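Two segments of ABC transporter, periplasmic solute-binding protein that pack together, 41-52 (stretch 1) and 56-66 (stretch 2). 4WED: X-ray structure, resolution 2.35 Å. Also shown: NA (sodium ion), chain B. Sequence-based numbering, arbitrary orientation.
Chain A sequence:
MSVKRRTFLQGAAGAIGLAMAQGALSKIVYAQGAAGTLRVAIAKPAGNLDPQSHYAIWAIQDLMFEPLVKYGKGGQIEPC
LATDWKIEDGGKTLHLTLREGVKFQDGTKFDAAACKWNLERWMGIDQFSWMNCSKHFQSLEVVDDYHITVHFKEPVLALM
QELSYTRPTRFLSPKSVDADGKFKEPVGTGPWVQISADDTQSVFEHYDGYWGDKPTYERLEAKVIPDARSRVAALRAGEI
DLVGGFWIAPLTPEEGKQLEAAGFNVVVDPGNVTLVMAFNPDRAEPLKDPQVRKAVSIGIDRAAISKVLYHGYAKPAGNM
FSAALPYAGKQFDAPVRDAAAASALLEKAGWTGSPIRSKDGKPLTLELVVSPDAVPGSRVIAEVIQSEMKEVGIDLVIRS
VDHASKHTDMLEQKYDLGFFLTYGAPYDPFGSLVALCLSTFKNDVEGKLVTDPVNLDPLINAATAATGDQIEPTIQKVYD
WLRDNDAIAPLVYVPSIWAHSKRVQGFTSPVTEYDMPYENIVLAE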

# COMPACT_ATOMS: atom_id res chain seq x y z
N ALA A 41 13.23 -8.23 13.68
CA ALA A 41 12.57 -7.47 14.72
C ALA A 41 11.09 -7.38 14.41
O ALA A 41 10.71 -7.40 13.27
CB ALA A 41 13.17 -6.09 14.86
N ILE A 42 10.28 -7.32 15.45
CA ILE A 42 8.89 -6.91 15.36
C ILE A 42 8.61 -5.98 16.54
O ILE A 42 9.19 -6.14 17.62
CB ILE A 42 7.91 -8.11 15.35
CG1 ILE A 42 8.08 -9.00 16.60
CG2 ILE A 42 8.10 -8.94 14.08
CD1 ILE A 42 7.06 -10.14 16.68
N ALA A 43 7.76 -5.00 16.32
CA ALA A 43 7.63 -3.86 17.21
C ALA A 43 6.69 -4.16 18.34
O ALA A 43 6.60 -3.40 19.31
CB ALA A 43 7.15 -2.65 16.44
N LYS A 44 6.00 -5.29 18.22
CA LYS A 44 5.09 -5.74 19.27
C LYS A 44 4.78 -7.22 19.07
O LYS A 44 5.04 -7.74 18.02
CB LYS A 44 3.83 -4.89 19.29
CG LYS A 44 3.02 -4.94 18.02
CD LYS A 44 1.71 -4.23 18.30
CE LYS A 44 0.90 -3.94 17.06
NZ LYS A 44 0.11 -2.71 17.32
N PRO A 45 4.27 -7.92 20.12
CA PRO A 45 3.98 -9.36 19.96
C PRO A 45 3.17 -9.68 18.68
O PRO A 45 2.38 -8.85 18.23
CB PRO A 45 3.16 -9.67 21.20
CG PRO A 45 3.66 -8.70 22.22
CD PRO A 45 3.90 -7.43 21.45
N ALA A 46 3.38 -10.86 18.11
CA ALA A 46 2.68 -11.28 16.89
C ALA A 46 1.15 -11.25 17.01
O ALA A 46 0.47 -11.06 16.01
CB ALA A 46 3.14 -12.68 16.50
N GLY A 47 0.62 -11.45 18.21
CA GLY A 47 -0.82 -11.55 18.40
C GLY A 47 -1.40 -12.92 18.06
O GLY A 47 -0.67 -13.89 17.78
N ASN A 48 -2.72 -13.01 18.14
CA ASN A 48 -3.47 -14.21 17.77
C ASN A 48 -3.59 -14.23 16.25
O ASN A 48 -4.04 -13.25 15.66
CB ASN A 48 -4.85 -14.21 18.42
CG ASN A 48 -5.87 -15.09 17.69
OD1 ASN A 48 -5.53 -16.03 16.97
ND2 ASN A 48 -7.14 -14.79 17.89
N LEU A 49 -3.23 -15.37 15.65
CA LEU A 49 -2.95 -15.52 14.22
C LEU A 49 -4.13 -15.98 13.38
O LEU A 49 -3.94 -16.29 12.19
CB LEU A 49 -1.82 -16.54 14.04
CG LEU A 49 -0.54 -16.24 14.82
CD1 LEU A 49 0.45 -17.38 14.68
CD2 LEU A 49 0.11 -14.95 14.32
N ASP A 50 -5.31 -16.06 14.00
CA ASP A 50 -6.55 -16.46 13.32
C ASP A 50 -6.58 -15.79 11.93
O ASP A 50 -6.72 -14.57 11.82
CB ASP A 50 -7.75 -16.04 14.16
CG ASP A 50 -9.05 -16.67 13.71
OD1 ASP A 50 -9.16 -16.96 12.50
OD2 ASP A 50 -9.97 -16.85 14.56
N PRO A 51 -6.44 -16.59 10.86
CA PRO A 51 -6.30 -16.00 9.51
C PRO A 51 -7.58 -15.36 9.02
O PRO A 51 -7.58 -14.70 7.98
CB PRO A 51 -5.91 -17.19 8.63
CG PRO A 51 -6.46 -18.39 9.32
CD PRO A 51 -6.43 -18.07 10.82
N GLN A 52 -8.67 -15.57 9.75
CA GLN A 52 -9.93 -14.86 9.48
C GLN A 52 -10.33 -13.91 10.61
O GLN A 52 -11.49 -13.61 10.76
CB GLN A 52 -11.05 -15.87 9.19
CG GLN A 52 -10.91 -16.53 7.83
CD GLN A 52 -10.00 -17.74 7.82
OE1 GLN A 52 -10.02 -18.54 8.75
NE2 GLN A 52 -9.23 -17.91 6.74
N ALA A 56 -3.57 -10.07 14.44
CA ALA A 56 -2.15 -10.37 14.25
C ALA A 56 -1.40 -9.31 13.47
O ALA A 56 -1.99 -8.49 12.76
CB ALA A 56 -1.98 -11.71 13.55
N ILE A 57 -0.08 -9.35 13.61
CA ILE A 57 0.81 -8.74 12.64
C ILE A 57 0.73 -9.56 11.34
O ILE A 57 1.06 -10.73 11.33
CB ILE A 57 2.29 -8.72 13.12
CG1 ILE A 57 2.44 -7.93 14.42
CG2 ILE A 57 3.20 -8.13 12.03
CD1 ILE A 57 3.85 -7.95 14.96
N TRP A 58 0.31 -8.91 10.25
CA TRP A 58 0.10 -9.56 8.94
C TRP A 58 1.32 -10.33 8.45
O TRP A 58 1.22 -11.47 8.04
CB TRP A 58 -0.30 -8.53 7.88
CG TRP A 58 -1.59 -7.81 8.18
CD1 TRP A 58 -2.84 -8.21 7.87
CD2 TRP A 58 -1.73 -6.53 8.81
NE1 TRP A 58 -3.77 -7.28 8.29
CE2 TRP A 58 -3.11 -6.23 8.86
CE3 TRP A 58 -0.82 -5.60 9.33
CZ2 TRP A 58 -3.61 -5.06 9.42
CZ3 TRP A 58 -1.30 -4.43 9.90
CH2 TRP A 58 -2.70 -4.17 9.95
N ALA A 59 2.49 -9.70 8.52
CA ALA A 59 3.70 -10.33 8.06
C ALA A 59 3.98 -11.68 8.72
O ALA A 59 4.62 -12.54 8.14
CB ALA A 59 4.86 -9.38 8.27
N ILE A 60 3.49 -11.88 9.92
CA ILE A 60 3.68 -13.17 10.63
C ILE A 60 2.79 -14.21 10.04
O ILE A 60 3.24 -15.33 9.81
CB ILE A 60 3.31 -13.08 12.13
CG1 ILE A 60 4.15 -12.01 12.85
CG2 ILE A 60 3.51 -14.42 12.82
CD1 ILE A 60 5.66 -12.21 12.79
N GLN A 61 1.56 -13.82 9.74
CA GLN A 61 0.59 -14.70 9.12
C GLN A 61 1.10 -15.14 7.77
O GLN A 61 0.91 -16.27 7.37
CB GLN A 61 -0.74 -13.97 8.96
CG GLN A 61 -1.63 -14.06 10.17
CD GLN A 61 -2.61 -12.93 10.25
OE1 GLN A 61 -2.28 -11.79 10.04
NE2 GLN A 61 -3.84 -13.26 10.56
N ASP A 62 1.80 -14.25 7.11
CA ASP A 62 2.35 -14.51 5.80
C ASP A 62 3.39 -15.61 5.83
O ASP A 62 3.72 -16.18 4.81
CB ASP A 62 2.91 -13.23 5.21
CG ASP A 62 3.44 -13.41 3.83
OD1 ASP A 62 2.78 -14.01 2.99
OD2 ASP A 62 4.54 -12.94 3.60
N LEU A 63 3.94 -15.88 7.01
CA LEU A 63 4.89 -16.96 7.21
C LEU A 63 4.40 -18.38 6.97
O LEU A 63 5.13 -19.21 6.50
CB LEU A 63 5.47 -16.88 8.61
CG LEU A 63 6.42 -15.72 8.77
CD1 LEU A 63 6.72 -15.53 10.23
CD2 LEU A 63 7.67 -16.02 7.97
N MSE A 64 3.17 -18.67 7.36
CA MSE A 64 2.60 -20.01 7.26
C MSE A 64 1.30 -20.06 6.53
O MSE A 64 0.84 -21.14 6.19
CB MSE A 64 2.39 -20.61 8.67
CG MSE A 64 1.14 -20.11 9.40
SE MSE A 64 1.41 -18.31 10.18
CE MSE A 64 2.65 -18.91 11.62
N PHE A 65 0.67 -18.92 6.30
CA PHE A 65 -0.57 -18.93 5.53
C PHE A 65 -0.33 -18.53 4.09
O PHE A 65 0.46 -17.64 3.78
CB PHE A 65 -1.68 -18.12 6.25
CG PHE A 65 -2.08 -18.73 7.60
CD1 PHE A 65 -2.66 -20.00 7.68
CD2 PHE A 65 -1.89 -18.03 8.77
CE1 PHE A 65 -3.05 -20.54 8.89
CE2 PHE A 65 -2.26 -18.57 10.00
CZ PHE A 65 -2.83 -19.84 10.06
N GLU A 66 -1.00 -19.24 3.19
CA GLU A 66 -0.85 -18.95 1.78
C GLU A 66 -2.17 -18.67 1.15
O GLU A 66 -3.20 -19.19 1.57
CB GLU A 66 -0.17 -20.10 1.06
CG GLU A 66 1.34 -20.10 1.25
CD GLU A 66 2.03 -21.25 0.53
OE1 GLU A 66 1.48 -22.36 0.67
OE2 GLU A 66 3.10 -21.05 -0.14
NA NA B . 4.66 -13.13 1.27
O HOH W 1 2.36 -13.50 0.19
O HOH W 2 6.96 -12.49 1.77
O HOH W 3 4.72 -15.13 1.84

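Leu-49 and Ile-60 form the apolar centre of the contact. Leu-49 CD2 lies 3.8 Å from Ile-60 CG2 and 3.9 Å from Ala-56 CB, while Leu-49 CD1 reaches Met-64 CE (selenomethionine) at 4.1 Å. A branched leucine can thus touch three residues at once, and the methyl of Ala-56 sits close against the loop, its CB 3.3 Å from Asn-48 O. Ile-60, in the helix that begins at Trp-58, also meets Ala-46, CG1 to CB at 3.8 Å. Beyond it, the strand residue Ile-42 packs its CB 4.1 Å from Ile-57 CD1, whose extended m,t side chain ends beside the carbonyl of Lys-44.

Toward the other end, Pro-51 covers one face of the Phe-65 ring: its CB sits 4.0 Å from the ring centroid, nearly on the normal, a CH-pi contact well suited to a rigid aliphatic ring.

The backbones draw nearest at Ala-46 and Ile-57. Ile-57 N donates to Ala-46 O at 3.0 Å, and the same oxygen receives a CA-H...O contact from Ala-56 CA at 3.2 Å. Next in the loop, Gly-47 adopts a positive phi at which a CB would jam against the preceding carbonyl and crowd Ala-56 CA. At the polar edge, Gln-61 extends its amide to the loop, where NE2 makes a weak hydrogen bond to Leu-49 O at 3.4 Å.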